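Local coordinates for LAS seventeen-binding protein 3 (Saccharomyces cerevisiae, PDB 1OOT) that carries a C-terminal SH3 domain, interacts with LAS17 and probably binds actin filaments and phosphatidylinositol, at residues D19-I30 with T42-F52. Residues are numbered along the deposited sequence; the frame is centred on the assembly and turned at random.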
loop_
_atom_site.group_PDB
_atom_site.type_symbol
_atom_site.label_atom_id
_atom_site.label_comp_id
_atom_site.label_asym_id
_atom_site.label_seq_id
_atom_site.Cartn_x
_atom_site.Cartn_y
_atom_site.Cartn_z
ATOM N N ASP A 19 4.332 0.854 -9.094
ATOM C CA ASP A 19 4.077 1.337 -7.759
ATOM C C ASP A 19 2.628 1.805 -7.622
ATOM O O ASP A 19 2.026 2.392 -8.538
ATOM C CB ASP A 19 4.903 2.545 -7.354
ATOM C CG ASP A 19 6.406 2.297 -7.238
ATOM O OD1 ASP A 19 6.886 1.151 -7.218
ATOM O OD2 ASP A 19 7.154 3.340 -7.105
ATOM N N LEU A 20 2.109 1.647 -6.424
ATOM C CA LEU A 20 0.805 2.184 -6.054
ATOM C C LEU A 20 1.029 3.459 -5.226
ATOM O O LEU A 20 1.433 3.361 -4.080
ATOM C CB LEU A 20 0.081 1.202 -5.170
ATOM C CG LEU A 20 -1.244 1.728 -4.664
ATOM C CD1 LEU A 20 -2.216 1.885 -5.801
ATOM C CD2 LEU A 20 -1.817 0.848 -3.524
ATOM N N PRO A 21 0.784 4.662 -5.776
ATOM C CA PRO A 21 0.860 5.881 -4.975
ATOM C C PRO A 21 -0.348 5.997 -4.021
ATOM O O PRO A 21 -1.417 5.435 -4.293
ATOM C CB PRO A 21 0.786 7.014 -6.008
ATOM C CG PRO A 21 0.206 6.420 -7.207
ATOM C CD PRO A 21 0.318 4.937 -7.149
ATOM N N PHE A 22 -0.129 6.673 -2.898
ATOM C CA PHE A 22 -1.200 7.002 -1.997
ATOM C C PHE A 22 -0.773 8.134 -1.065
ATOM O O PHE A 22 0.392 8.475 -0.926
ATOM C CB PHE A 22 -1.654 5.743 -1.207
ATOM C CG PHE A 22 -0.590 4.984 -0.522
ATOM C CD1 PHE A 22 0.006 5.453 0.600
ATOM C CD2 PHE A 22 -0.109 3.815 -1.091
ATOM C CE1 PHE A 22 0.991 4.721 1.248
ATOM C CE2 PHE A 22 0.831 3.050 -0.405
ATOM C CZ PHE A 22 1.401 3.544 0.737
ATOM N N ARG A 23 -1.766 8.692 -0.371
ATOM C CA ARG A 23 -1.518 9.744 0.574
ATOM C C ARG A 23 -1.756 9.235 1.962
ATOM O O ARG A 23 -2.584 8.342 2.182
ATOM C CB ARG A 23 -2.447 10.932 0.302
ATOM C CG ARG A 23 -2.135 11.615 -1.001
ATOM C CD ARG A 23 -0.716 12.308 -1.075
ATOM N NE ARG A 23 -0.602 13.337 -0.023
ATOM C CZ ARG A 23 0.420 14.165 0.137
ATOM N NH1 ARG A 23 1.491 14.091 -0.663
ATOM N NH2 ARG A 23 0.377 15.070 1.123
ATOM N N LYS A 24 -1.061 9.839 2.904
ATOM C CA LYS A 24 -1.265 9.574 4.299
ATOM C C LYS A 24 -2.749 9.637 4.596
ATOM O O LYS A 24 -3.426 10.572 4.233
ATOM C CB LYS A 24 -0.511 10.604 5.151
ATOM C CG LYS A 24 -0.755 10.509 6.642
ATOM C CD LYS A 24 0.142 11.489 7.428
ATOM C CE LYS A 24 -0.369 11.486 8.877
ATOM N NZ LYS A 24 0.120 12.552 9.737
ATOM N N GLY A 25 -3.211 8.623 5.303
ATOM C CA GLY A 25 -4.612 8.505 5.681
ATOM C C GLY A 25 -5.468 7.672 4.749
ATOM O O GLY A 25 -6.583 7.247 5.124
ATOM N N ASP A 26 -4.982 7.403 3.537
ATOM C CA ASP A 26 -5.725 6.580 2.616
ATOM C C ASP A 26 -5.847 5.164 3.153
ATOM O O ASP A 26 -4.874 4.599 3.664
ATOM C CB ASP A 26 -5.037 6.507 1.241
ATOM C CG ASP A 26 -5.199 7.757 0.396
ATOM O OD1 ASP A 26 -6.016 8.673 0.722
ATOM O OD2 ASP A 26 -4.539 7.913 -0.703
ATOM N N VAL A 27 -6.976 4.526 2.876
ATOM C CA VAL A 27 -7.176 3.142 3.235
ATOM C C VAL A 27 -6.997 2.320 1.949
ATOM O O VAL A 27 -7.695 2.483 0.921
ATOM C CB VAL A 27 -8.545 2.901 3.843
ATOM C CG1 VAL A 27 -8.731 1.400 4.086
ATOM C CG2 VAL A 27 -8.673 3.690 5.133
ATOM N N ILE A 28 -5.974 1.487 1.979
ATOM C CA ILE A 28 -5.594 0.632 0.857
ATOM C C ILE A 28 -6.188 -0.748 1.038
ATOM O O ILE A 28 -6.167 -1.300 2.131
ATOM C CB ILE A 28 -4.059 0.494 0.760
ATOM C CG1 ILE A 28 -3.449 1.858 0.459
ATOM C CG2 ILE A 28 -3.668 -0.550 -0.316
ATOM C CD1 ILE A 28 -2.240 2.192 1.243
ATOM N N THR A 29 -6.755 -1.304 -0.028
ATOM C CA THR A 29 -7.220 -2.687 -0.058
ATOM C C THR A 29 -6.005 -3.543 -0.427
ATOM O O THR A 29 -5.365 -3.311 -1.461
ATOM C CB THR A 29 -8.289 -2.839 -1.137
ATOM O OG1 THR A 29 -9.390 -1.993 -0.804
ATOM C CG2 THR A 29 -8.767 -4.274 -1.214
ATOM N N ILE A 30 -5.687 -4.510 0.426
ATOM C CA ILE A 30 -4.527 -5.381 0.254
ATOM C C ILE A 30 -4.952 -6.546 -0.646
ATOM O O ILE A 30 -5.956 -7.235 -0.414
ATOM C CB ILE A 30 -4.034 -5.900 1.607
ATOM C CG1 ILE A 30 -3.631 -4.770 2.545
ATOM C CG2 ILE A 30 -2.882 -6.899 1.421
ATOM C CD1 ILE A 30 -2.575 -3.791 2.060
ATOM N N THR A 42 1.023 -5.722 -2.339
ATOM C CA THR A 42 0.225 -5.356 -3.495
ATOM C C THR A 42 -1.127 -4.883 -3.041
ATOM O O THR A 42 -1.745 -5.502 -2.185
ATOM C CB THR A 42 0.026 -6.501 -4.453
ATOM O OG1 THR A 42 1.298 -7.118 -4.751
ATOM C CG2 THR A 42 -0.549 -6.059 -5.794
ATOM N N GLY A 43 -1.574 -3.771 -3.595
ATOM C CA GLY A 43 -2.847 -3.193 -3.177
ATOM C C GLY A 43 -3.493 -2.308 -4.211
ATOM O O GLY A 43 -3.006 -2.208 -5.325
ATOM N N ARG A 44 -4.617 -1.693 -3.817
ATOM C CA ARG A 44 -5.275 -0.760 -4.695
ATOM C C ARG A 44 -5.946 0.308 -3.873
ATOM O O ARG A 44 -6.389 0.059 -2.726
ATOM C CB ARG A 44 -6.304 -1.473 -5.542
ATOM C CG ARG A 44 -7.411 -2.156 -4.786
ATOM C CD ARG A 44 -8.325 -2.972 -5.708
ATOM N NE ARG A 44 -9.507 -3.412 -4.975
ATOM C CZ ARG A 44 -10.168 -4.538 -5.157
ATOM N NH1 ARG A 44 -9.781 -5.393 -6.063
ATOM N NH2 ARG A 44 -11.252 -4.785 -4.401
ATOM N N VAL A 45 -5.991 1.503 -4.474
ATOM C CA VAL A 45 -6.735 2.634 -3.926
ATOM C C VAL A 45 -6.773 3.681 -5.002
ATOM O O VAL A 45 -5.898 3.765 -5.832
ATOM C CB VAL A 45 -6.105 3.148 -2.600
ATOM C CG1 VAL A 45 -4.719 3.790 -2.807
ATOM C CG2 VAL A 45 -7.027 4.155 -1.894
ATOM N N ASN A 46 -7.802 4.485 -4.997
ATOM C CA ASN A 46 -7.987 5.623 -5.898
ATOM C C ASN A 46 -8.087 5.252 -7.367
ATOM O O ASN A 46 -7.831 6.101 -8.266
ATOM C CB ASN A 46 -6.849 6.649 -5.722
ATOM C CG ASN A 46 -6.807 7.272 -4.336
ATOM O OD1 ASN A 46 -7.835 7.682 -3.802
ATOM N ND2 ASN A 46 -5.594 7.323 -3.735
ATOM N N GLY A 47 -8.474 4.002 -7.627
ATOM C CA GLY A 47 -8.570 3.484 -8.971
ATOM C C GLY A 47 -7.253 3.000 -9.570
ATOM O O GLY A 47 -7.217 2.682 -10.764
ATOM N N ARG A 48 -6.213 2.933 -8.768
ATOM C CA ARG A 48 -4.906 2.460 -9.194
ATOM C C ARG A 48 -4.606 1.153 -8.466
ATOM O O ARG A 48 -5.123 0.914 -7.355
ATOM C CB ARG A 48 -3.840 3.491 -8.832
ATOM C CG ARG A 48 -4.003 4.830 -9.474
ATOM C CD ARG A 48 -2.823 5.755 -9.253
ATOM N NE ARG A 48 -3.126 7.095 -9.785
ATOM C CZ ARG A 48 -3.681 8.085 -9.084
ATOM N NH1 ARG A 48 -4.025 7.944 -7.783
ATOM N NH2 ARG A 48 -3.912 9.232 -9.691
ATOM N N GLU A 49 -3.711 0.362 -9.067
ATOM C CA GLU A 49 -3.260 -0.878 -8.515
ATOM C C GLU A 49 -1.759 -0.945 -8.604
ATOM O O GLU A 49 -1.173 -0.500 -9.571
ATOM C CB GLU A 49 -3.799 -2.072 -9.350
ATOM C CG GLU A 49 -5.253 -2.149 -9.357
ATOM C CD GLU A 49 -5.813 -3.339 -10.119
ATOM O OE1 GLU A 49 -5.168 -3.892 -11.073
ATOM O OE2 GLU A 49 -6.890 -3.706 -9.693
ATOM N N GLY A 50 -1.111 -1.554 -7.622
ATOM C CA GLY A 50 0.327 -1.653 -7.683
ATOM C C GLY A 50 0.924 -2.099 -6.366
ATOM O O GLY A 50 0.221 -2.541 -5.449
ATOM N N ILE A 51 2.237 -1.978 -6.292
ATOM C CA ILE A 51 2.975 -2.399 -5.118
ATOM C C ILE A 51 3.481 -1.206 -4.326
ATOM O O ILE A 51 3.636 -0.078 -4.839
ATOM C CB ILE A 51 4.116 -3.348 -5.468
ATOM C CG1 ILE A 51 5.106 -2.717 -6.437
ATOM C CG2 ILE A 51 3.534 -4.627 -6.042
ATOM C CD1 ILE A 51 6.420 -3.559 -6.612
ATOM N N PHE A 52 3.680 -1.417 -3.057
ATOM C CA PHE A 52 4.086 -0.343 -2.157
ATOM C C PHE A 52 4.862 -0.916 -0.963
ATOM O O PHE A 52 4.652 -2.083 -0.600
ATOM C CB PHE A 52 2.876 0.431 -1.689
ATOM C CG PHE A 52 1.903 -0.409 -0.866
ATOM C CD1 PHE A 52 2.009 -0.440 0.489
ATOM C CD2 PHE A 52 0.950 -1.221 -1.471
ATOM C CE1 PHE A 52 1.178 -1.243 1.247
ATOM C CE2 PHE A 52 0.120 -2.039 -0.756
ATOM C CZ PHE A 52 0.223 -2.026 0.626
HETATM O O HOH W 1 -0.494 2.419 -9.725
HETATM O O HOH W 2 -3.621 5.601 -5.717
HETATM O O HOH W 3 -4.881 9.932 -2.356
HETATM O O HOH W 4 -7.611 9.504 -1.702
HETATM O O HOH W 5 -10.555 -1.414 -3.237
#
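In the SH3 barrel, the diverging turn and the strand 27-30 that leaves it pack against the hairpin of strands 40-45 and 48-53, whose tip is the distal loop. Thr29 and Arg44 form an antiparallel hydrogen-bonded pair, with Thr29 N to Arg44 O and Arg44 N to Thr29 O both 3.0 Å. On the same side of the sheet, the extended Arg44 chain runs past Thr29, and a water links Arg44 NE to Thr29 OG1. Inside the barrel, Leu20 CG lies anti to its backbone N (chi1 176°), which lays its two methyls on the inner face of the hairpin, one on each strand: CD1 reaches Arg48 O at 3.4 Å and CD2 lies 3.6 Å from Gly43 C. A backbone bond from Leu20 N to Ile51 O, 2.8 Å, holds this residue against the second hairpin strand. Phe22 turns its edge to the face of Phe52 in an offset edge-to-face pair, planes 82° apart. In one of its two conformers Ile30 CD1 lies at the edge of the Phe52 ring, and Val57 of the last strand also touches Phe22, Ile28 and Phe52. Toward the distal loop, Asp26 OD2 is gripped from opposite faces of its carboxylate, by Arg23 N at 2.9 Å and more loosely by Asn46 ND2 at 3.3 Å. One water gathers Pro21 O, Val45 O, Asn46 ND2 and Arg48 NH1. The type II diverging turn Arg23-Asp26, linked through Asp26 to Asn46 in the type I' distal turn Val45-Arg48, with Leu20, Phe22, Ile28 and Phe52 packed in the interior, is typical of the SH3 fold.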